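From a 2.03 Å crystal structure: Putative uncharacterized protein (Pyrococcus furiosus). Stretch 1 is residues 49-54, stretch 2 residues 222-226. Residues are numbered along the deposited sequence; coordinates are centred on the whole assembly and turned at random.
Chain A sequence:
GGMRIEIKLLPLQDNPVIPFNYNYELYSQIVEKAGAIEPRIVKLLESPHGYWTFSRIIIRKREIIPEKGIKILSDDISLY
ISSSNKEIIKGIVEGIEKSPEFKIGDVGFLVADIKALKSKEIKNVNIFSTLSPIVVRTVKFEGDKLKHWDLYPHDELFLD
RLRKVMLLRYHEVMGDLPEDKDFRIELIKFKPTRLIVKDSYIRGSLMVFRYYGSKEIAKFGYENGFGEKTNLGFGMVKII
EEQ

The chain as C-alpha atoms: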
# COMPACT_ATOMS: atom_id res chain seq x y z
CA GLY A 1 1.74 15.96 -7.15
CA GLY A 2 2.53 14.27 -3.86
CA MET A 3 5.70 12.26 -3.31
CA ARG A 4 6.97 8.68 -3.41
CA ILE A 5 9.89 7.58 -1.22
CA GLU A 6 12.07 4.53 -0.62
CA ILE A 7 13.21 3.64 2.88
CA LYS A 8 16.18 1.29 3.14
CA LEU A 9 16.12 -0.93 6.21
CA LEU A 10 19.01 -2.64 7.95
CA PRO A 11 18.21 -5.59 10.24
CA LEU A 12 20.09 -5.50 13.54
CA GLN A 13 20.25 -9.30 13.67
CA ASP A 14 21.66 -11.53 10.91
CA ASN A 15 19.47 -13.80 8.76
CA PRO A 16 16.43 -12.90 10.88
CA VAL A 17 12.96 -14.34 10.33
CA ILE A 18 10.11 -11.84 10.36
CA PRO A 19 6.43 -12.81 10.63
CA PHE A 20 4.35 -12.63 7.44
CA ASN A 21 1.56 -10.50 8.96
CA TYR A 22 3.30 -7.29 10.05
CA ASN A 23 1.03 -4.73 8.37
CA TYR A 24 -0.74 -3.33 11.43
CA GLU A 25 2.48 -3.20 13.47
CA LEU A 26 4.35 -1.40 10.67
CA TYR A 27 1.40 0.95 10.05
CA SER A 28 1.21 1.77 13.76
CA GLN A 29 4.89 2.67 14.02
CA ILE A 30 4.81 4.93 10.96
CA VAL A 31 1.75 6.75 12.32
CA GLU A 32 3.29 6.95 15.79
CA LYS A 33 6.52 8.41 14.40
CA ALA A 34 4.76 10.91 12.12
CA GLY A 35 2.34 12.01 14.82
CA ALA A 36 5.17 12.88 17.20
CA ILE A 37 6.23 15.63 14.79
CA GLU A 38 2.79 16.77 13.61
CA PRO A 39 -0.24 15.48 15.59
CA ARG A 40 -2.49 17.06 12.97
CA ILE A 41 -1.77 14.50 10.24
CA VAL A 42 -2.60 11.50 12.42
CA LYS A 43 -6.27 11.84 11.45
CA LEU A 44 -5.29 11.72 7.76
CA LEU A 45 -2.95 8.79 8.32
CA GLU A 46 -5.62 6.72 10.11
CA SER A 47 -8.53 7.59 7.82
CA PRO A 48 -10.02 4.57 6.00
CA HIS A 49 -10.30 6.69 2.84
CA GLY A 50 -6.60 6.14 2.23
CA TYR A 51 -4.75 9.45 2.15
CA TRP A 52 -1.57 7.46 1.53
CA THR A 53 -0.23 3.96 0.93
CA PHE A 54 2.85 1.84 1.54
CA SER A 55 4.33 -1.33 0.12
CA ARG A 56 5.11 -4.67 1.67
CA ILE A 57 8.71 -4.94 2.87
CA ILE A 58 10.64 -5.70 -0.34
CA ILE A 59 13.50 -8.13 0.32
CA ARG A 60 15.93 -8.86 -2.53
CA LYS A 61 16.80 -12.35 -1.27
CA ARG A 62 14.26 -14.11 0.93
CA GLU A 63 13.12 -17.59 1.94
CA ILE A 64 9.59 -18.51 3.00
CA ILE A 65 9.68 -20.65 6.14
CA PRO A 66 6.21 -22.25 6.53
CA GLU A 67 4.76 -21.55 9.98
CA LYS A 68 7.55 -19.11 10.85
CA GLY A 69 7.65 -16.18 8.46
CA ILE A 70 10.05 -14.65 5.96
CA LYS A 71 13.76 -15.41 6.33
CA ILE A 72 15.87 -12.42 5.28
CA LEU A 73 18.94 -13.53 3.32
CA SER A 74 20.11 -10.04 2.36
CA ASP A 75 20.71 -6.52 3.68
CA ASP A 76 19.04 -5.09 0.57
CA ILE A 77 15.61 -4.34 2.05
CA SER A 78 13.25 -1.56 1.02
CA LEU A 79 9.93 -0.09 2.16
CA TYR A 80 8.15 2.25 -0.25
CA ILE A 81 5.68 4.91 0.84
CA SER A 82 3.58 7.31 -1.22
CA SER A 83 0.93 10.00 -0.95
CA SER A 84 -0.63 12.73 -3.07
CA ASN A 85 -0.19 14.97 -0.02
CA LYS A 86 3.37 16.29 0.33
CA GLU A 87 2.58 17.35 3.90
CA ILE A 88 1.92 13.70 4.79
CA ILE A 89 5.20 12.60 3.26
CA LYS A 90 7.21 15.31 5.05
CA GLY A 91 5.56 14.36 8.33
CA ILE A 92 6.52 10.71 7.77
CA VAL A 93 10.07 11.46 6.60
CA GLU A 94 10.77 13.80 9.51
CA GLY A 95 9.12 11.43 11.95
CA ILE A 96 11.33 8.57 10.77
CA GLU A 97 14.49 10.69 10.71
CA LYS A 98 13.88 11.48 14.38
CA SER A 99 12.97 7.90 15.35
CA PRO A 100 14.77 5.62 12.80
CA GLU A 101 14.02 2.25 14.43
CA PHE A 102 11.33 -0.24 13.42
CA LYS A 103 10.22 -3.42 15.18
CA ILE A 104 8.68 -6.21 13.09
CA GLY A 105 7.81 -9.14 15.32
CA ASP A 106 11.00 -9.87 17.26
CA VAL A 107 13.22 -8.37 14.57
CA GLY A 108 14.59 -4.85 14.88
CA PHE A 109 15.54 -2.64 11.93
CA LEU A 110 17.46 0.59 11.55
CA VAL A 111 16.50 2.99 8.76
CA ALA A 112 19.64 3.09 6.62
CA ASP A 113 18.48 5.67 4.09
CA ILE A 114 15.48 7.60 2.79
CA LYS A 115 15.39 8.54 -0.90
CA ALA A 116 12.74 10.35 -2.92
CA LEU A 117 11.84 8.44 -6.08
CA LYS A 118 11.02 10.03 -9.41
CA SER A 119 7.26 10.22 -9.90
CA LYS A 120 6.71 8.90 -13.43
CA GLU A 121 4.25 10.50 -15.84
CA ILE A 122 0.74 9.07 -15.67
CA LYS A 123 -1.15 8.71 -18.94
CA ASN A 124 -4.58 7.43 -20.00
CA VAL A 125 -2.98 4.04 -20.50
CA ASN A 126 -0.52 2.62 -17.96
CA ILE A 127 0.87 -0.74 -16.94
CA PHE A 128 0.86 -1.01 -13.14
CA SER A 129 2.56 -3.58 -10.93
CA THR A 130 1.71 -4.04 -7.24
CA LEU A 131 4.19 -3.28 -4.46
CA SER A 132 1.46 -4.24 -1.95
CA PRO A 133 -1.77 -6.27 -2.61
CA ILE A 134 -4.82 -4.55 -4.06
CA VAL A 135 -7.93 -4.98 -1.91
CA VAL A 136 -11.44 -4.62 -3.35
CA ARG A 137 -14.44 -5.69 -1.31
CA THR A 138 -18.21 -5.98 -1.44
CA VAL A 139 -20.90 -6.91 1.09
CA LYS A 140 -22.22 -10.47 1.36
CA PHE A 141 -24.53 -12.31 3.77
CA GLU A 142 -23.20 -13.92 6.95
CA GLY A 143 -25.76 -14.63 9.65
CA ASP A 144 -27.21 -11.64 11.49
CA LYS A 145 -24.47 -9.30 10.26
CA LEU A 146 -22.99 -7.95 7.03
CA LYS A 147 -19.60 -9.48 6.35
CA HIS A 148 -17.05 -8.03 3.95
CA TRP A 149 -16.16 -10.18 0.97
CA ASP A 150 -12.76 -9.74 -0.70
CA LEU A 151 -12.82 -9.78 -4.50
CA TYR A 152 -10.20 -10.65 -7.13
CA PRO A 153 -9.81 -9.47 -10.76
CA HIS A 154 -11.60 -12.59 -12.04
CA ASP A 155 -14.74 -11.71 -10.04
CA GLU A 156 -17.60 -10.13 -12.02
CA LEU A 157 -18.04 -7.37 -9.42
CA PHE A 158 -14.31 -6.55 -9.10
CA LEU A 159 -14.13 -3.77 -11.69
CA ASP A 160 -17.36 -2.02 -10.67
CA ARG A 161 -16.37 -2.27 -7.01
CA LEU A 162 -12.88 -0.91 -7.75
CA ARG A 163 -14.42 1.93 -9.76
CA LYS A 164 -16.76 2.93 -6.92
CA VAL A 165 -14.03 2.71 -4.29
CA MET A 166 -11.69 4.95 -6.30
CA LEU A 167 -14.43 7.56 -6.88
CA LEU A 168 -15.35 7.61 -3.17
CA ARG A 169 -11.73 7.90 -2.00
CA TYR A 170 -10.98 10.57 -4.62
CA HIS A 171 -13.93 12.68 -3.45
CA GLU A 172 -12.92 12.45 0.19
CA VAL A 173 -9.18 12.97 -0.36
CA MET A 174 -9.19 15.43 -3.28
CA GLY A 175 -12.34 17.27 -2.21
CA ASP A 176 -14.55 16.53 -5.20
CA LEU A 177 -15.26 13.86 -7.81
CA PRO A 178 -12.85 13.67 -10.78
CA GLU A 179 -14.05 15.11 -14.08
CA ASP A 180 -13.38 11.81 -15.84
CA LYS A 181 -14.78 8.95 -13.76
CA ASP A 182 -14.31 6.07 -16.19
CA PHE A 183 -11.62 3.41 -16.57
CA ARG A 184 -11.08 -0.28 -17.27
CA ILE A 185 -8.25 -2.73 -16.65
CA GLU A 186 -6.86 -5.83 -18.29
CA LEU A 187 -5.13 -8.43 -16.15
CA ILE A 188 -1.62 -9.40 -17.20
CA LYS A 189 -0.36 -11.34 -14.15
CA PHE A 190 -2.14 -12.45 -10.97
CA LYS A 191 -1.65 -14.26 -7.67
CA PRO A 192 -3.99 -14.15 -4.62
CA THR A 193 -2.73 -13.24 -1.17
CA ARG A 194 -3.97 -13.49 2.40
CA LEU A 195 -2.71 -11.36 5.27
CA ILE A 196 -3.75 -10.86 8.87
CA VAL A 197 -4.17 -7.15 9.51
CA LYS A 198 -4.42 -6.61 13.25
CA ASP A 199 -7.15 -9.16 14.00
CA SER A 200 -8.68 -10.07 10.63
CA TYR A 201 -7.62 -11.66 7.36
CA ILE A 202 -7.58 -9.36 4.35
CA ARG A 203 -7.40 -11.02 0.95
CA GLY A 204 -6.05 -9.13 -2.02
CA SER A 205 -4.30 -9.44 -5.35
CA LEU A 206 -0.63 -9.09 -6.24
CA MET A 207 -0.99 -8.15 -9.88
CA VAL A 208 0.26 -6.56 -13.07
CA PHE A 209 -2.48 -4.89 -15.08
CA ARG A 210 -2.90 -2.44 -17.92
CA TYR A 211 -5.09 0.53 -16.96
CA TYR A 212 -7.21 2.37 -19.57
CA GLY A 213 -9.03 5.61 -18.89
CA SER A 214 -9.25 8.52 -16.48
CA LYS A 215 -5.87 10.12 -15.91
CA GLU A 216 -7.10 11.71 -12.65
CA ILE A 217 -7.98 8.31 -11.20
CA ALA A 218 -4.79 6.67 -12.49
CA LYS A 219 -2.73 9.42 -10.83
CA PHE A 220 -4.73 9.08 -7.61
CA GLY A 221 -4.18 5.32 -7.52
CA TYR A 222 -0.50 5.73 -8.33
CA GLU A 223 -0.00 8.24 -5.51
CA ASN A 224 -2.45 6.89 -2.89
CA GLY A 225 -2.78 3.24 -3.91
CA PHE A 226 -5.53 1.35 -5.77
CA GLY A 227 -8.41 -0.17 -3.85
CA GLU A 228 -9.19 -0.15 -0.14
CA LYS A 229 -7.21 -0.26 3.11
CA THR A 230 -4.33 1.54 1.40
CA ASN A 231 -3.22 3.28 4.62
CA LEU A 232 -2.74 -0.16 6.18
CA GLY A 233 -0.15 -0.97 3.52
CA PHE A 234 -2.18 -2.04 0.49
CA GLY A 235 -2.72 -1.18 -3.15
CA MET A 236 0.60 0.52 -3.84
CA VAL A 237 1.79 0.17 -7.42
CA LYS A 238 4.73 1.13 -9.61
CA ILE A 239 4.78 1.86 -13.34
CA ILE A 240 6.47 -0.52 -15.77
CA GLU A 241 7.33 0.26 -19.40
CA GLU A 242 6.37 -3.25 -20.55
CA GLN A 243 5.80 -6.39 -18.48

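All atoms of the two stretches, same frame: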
# COMPACT_ATOMS: atom_id res chain seq x y z
N HIS A 49 -10.19 6.26 4.23
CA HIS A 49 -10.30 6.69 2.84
C HIS A 49 -8.96 6.62 2.10
O HIS A 49 -8.89 6.85 0.89
CB HIS A 49 -10.87 8.11 2.75
CG HIS A 49 -12.25 8.23 3.29
ND1 HIS A 49 -12.51 8.66 4.57
CD2 HIS A 49 -13.46 7.96 2.73
CE1 HIS A 49 -13.82 8.65 4.78
NE2 HIS A 49 -14.41 8.23 3.68
N GLY A 50 -7.91 6.28 2.83
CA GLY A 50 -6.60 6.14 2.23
C GLY A 50 -5.95 7.38 1.68
O GLY A 50 -5.92 7.57 0.46
N TYR A 51 -5.42 8.23 2.56
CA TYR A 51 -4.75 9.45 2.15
C TYR A 51 -3.31 9.15 1.76
O TYR A 51 -2.57 10.04 1.36
CB TYR A 51 -4.74 10.48 3.29
CG TYR A 51 -6.06 11.21 3.48
CD1 TYR A 51 -7.16 10.57 4.06
CD2 TYR A 51 -6.19 12.53 3.07
CE1 TYR A 51 -8.37 11.26 4.24
CE2 TYR A 51 -7.39 13.21 3.24
CZ TYR A 51 -8.47 12.58 3.82
OH TYR A 51 -9.64 13.27 3.99
N TRP A 52 -2.93 7.88 1.88
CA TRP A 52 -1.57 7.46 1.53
C TRP A 52 -1.55 5.94 1.42
O TRP A 52 -2.55 5.28 1.69
CB TRP A 52 -0.57 7.91 2.60
CG TRP A 52 -0.80 7.27 3.95
CD1 TRP A 52 -1.94 7.35 4.71
CD2 TRP A 52 0.13 6.47 4.70
NE1 TRP A 52 -1.77 6.64 5.89
CE2 TRP A 52 -0.51 6.10 5.91
CE3 TRP A 52 1.44 6.04 4.47
CZ2 TRP A 52 0.11 5.31 6.88
CZ3 TRP A 52 2.07 5.25 5.44
CH2 TRP A 52 1.40 4.89 6.63
N THR A 53 -0.39 5.41 1.05
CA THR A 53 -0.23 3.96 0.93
C THR A 53 1.23 3.60 1.16
O THR A 53 2.10 4.47 1.17
CB THR A 53 -0.63 3.46 -0.48
OG1 THR A 53 -0.43 2.05 -0.56
CG2 THR A 53 0.23 4.12 -1.56
N PHE A 54 1.48 2.32 1.40
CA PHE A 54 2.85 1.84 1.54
C PHE A 54 2.92 0.41 1.06
O PHE A 54 1.91 -0.31 1.03
CB PHE A 54 3.41 2.02 2.97
CG PHE A 54 2.74 1.20 4.04
CD1 PHE A 54 1.69 1.72 4.79
CD2 PHE A 54 3.26 -0.05 4.40
CE1 PHE A 54 1.15 1.01 5.88
CE2 PHE A 54 2.73 -0.77 5.48
CZ PHE A 54 1.68 -0.23 6.23
N TYR A 222 -1.96 5.81 -8.32
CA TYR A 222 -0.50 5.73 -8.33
C TYR A 222 0.07 6.38 -7.07
O TYR A 222 0.98 5.84 -6.45
CB TYR A 222 0.05 6.44 -9.56
CG TYR A 222 1.56 6.43 -9.66
CD1 TYR A 222 2.26 5.24 -9.84
CD2 TYR A 222 2.29 7.62 -9.59
CE1 TYR A 222 3.66 5.23 -9.95
CE2 TYR A 222 3.68 7.62 -9.71
CZ TYR A 222 4.36 6.42 -9.89
OH TYR A 222 5.73 6.43 -10.04
N GLU A 223 -0.49 7.52 -6.68
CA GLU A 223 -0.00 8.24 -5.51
C GLU A 223 -0.55 7.75 -4.17
O GLU A 223 0.18 7.75 -3.18
CB GLU A 223 -0.28 9.74 -5.66
CG GLU A 223 0.21 10.32 -6.98
CD GLU A 223 -0.12 11.80 -7.14
OE1 GLU A 223 -1.16 12.26 -6.63
OE2 GLU A 223 0.67 12.51 -7.80
N ASN A 224 -1.82 7.34 -4.14
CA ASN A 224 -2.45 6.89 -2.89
C ASN A 224 -2.83 5.41 -2.84
O ASN A 224 -3.45 4.98 -1.87
CB ASN A 224 -3.69 7.73 -2.57
CG ASN A 224 -3.36 9.19 -2.39
OD1 ASN A 224 -2.41 9.54 -1.68
ND2 ASN A 224 -4.14 10.06 -3.02
N GLY A 225 -2.46 4.66 -3.87
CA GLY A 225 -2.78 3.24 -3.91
C GLY A 225 -4.13 2.96 -4.56
O GLY A 225 -5.02 3.81 -4.55
N PHE A 226 -4.28 1.77 -5.14
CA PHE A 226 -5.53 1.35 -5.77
C PHE A 226 -6.29 0.50 -4.78
O PHE A 226 -5.69 -0.28 -4.04
CB PHE A 226 -5.27 0.51 -7.02
CG PHE A 226 -5.05 1.32 -8.26
CD1 PHE A 226 -6.14 1.79 -8.99
CD2 PHE A 226 -3.77 1.66 -8.67
CE1 PHE A 226 -5.95 2.58 -10.13
CE2 PHE A 226 -3.57 2.45 -9.81
CZ PHE A 226 -4.67 2.91 -10.54

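Two segments can pack closely without a single hydrogen bond between them, and the meeting of residues 49-54 with 222-226 is a compact example. The two are at least 170 residues apart in sequence wherever they touch, and together they bury 207 Å², chiefly through N224 and T53. What joins them is van der Waals contact at the point where a helix ends and the chain turns away through G225.

N224, in the last helical turn, covers the most surface. Its CA-to-CB bond runs sideways to the opposing loop, but the m rotamer brings the end of the side chain nearer. N224 CB lies 3.8 Å from G50 O, and N224 OD1 comes within 3.1 Å of Y51 O. That short approach is no hydrogen bond, since both atoms are acceptors; the amide's OD1 and ND2 are instead satisfied elsewhere in the structure. A polar side chain can therefore be buried here without an unmet demand.

T53 answers from the strand, with its CA-to-CB bond directed toward the helix end. T53 CB sits 3.5 Å from N224 O, while T53 CG2 lies 3.6 Å from G225 N and 4.0 Å from E223 O. The t rotamer suits this arrangement: the methyl packs on the backbone, and OG1 finds its hydrogen bond elsewhere.

The third element is an absence. G225 leaves the helix with phi 89° and psi 153°, angles at which a CB would be jammed against the carbonyl O of N224. An ideal CB on G225 would also stand 3.0 Å from T53 CB. Glycine thus serves both the turn and the contact, letting threonine lie close to bare backbone. Y51 and W52, by contrast, direct their CA-to-CB bonds away and contribute mainly main-chain atoms.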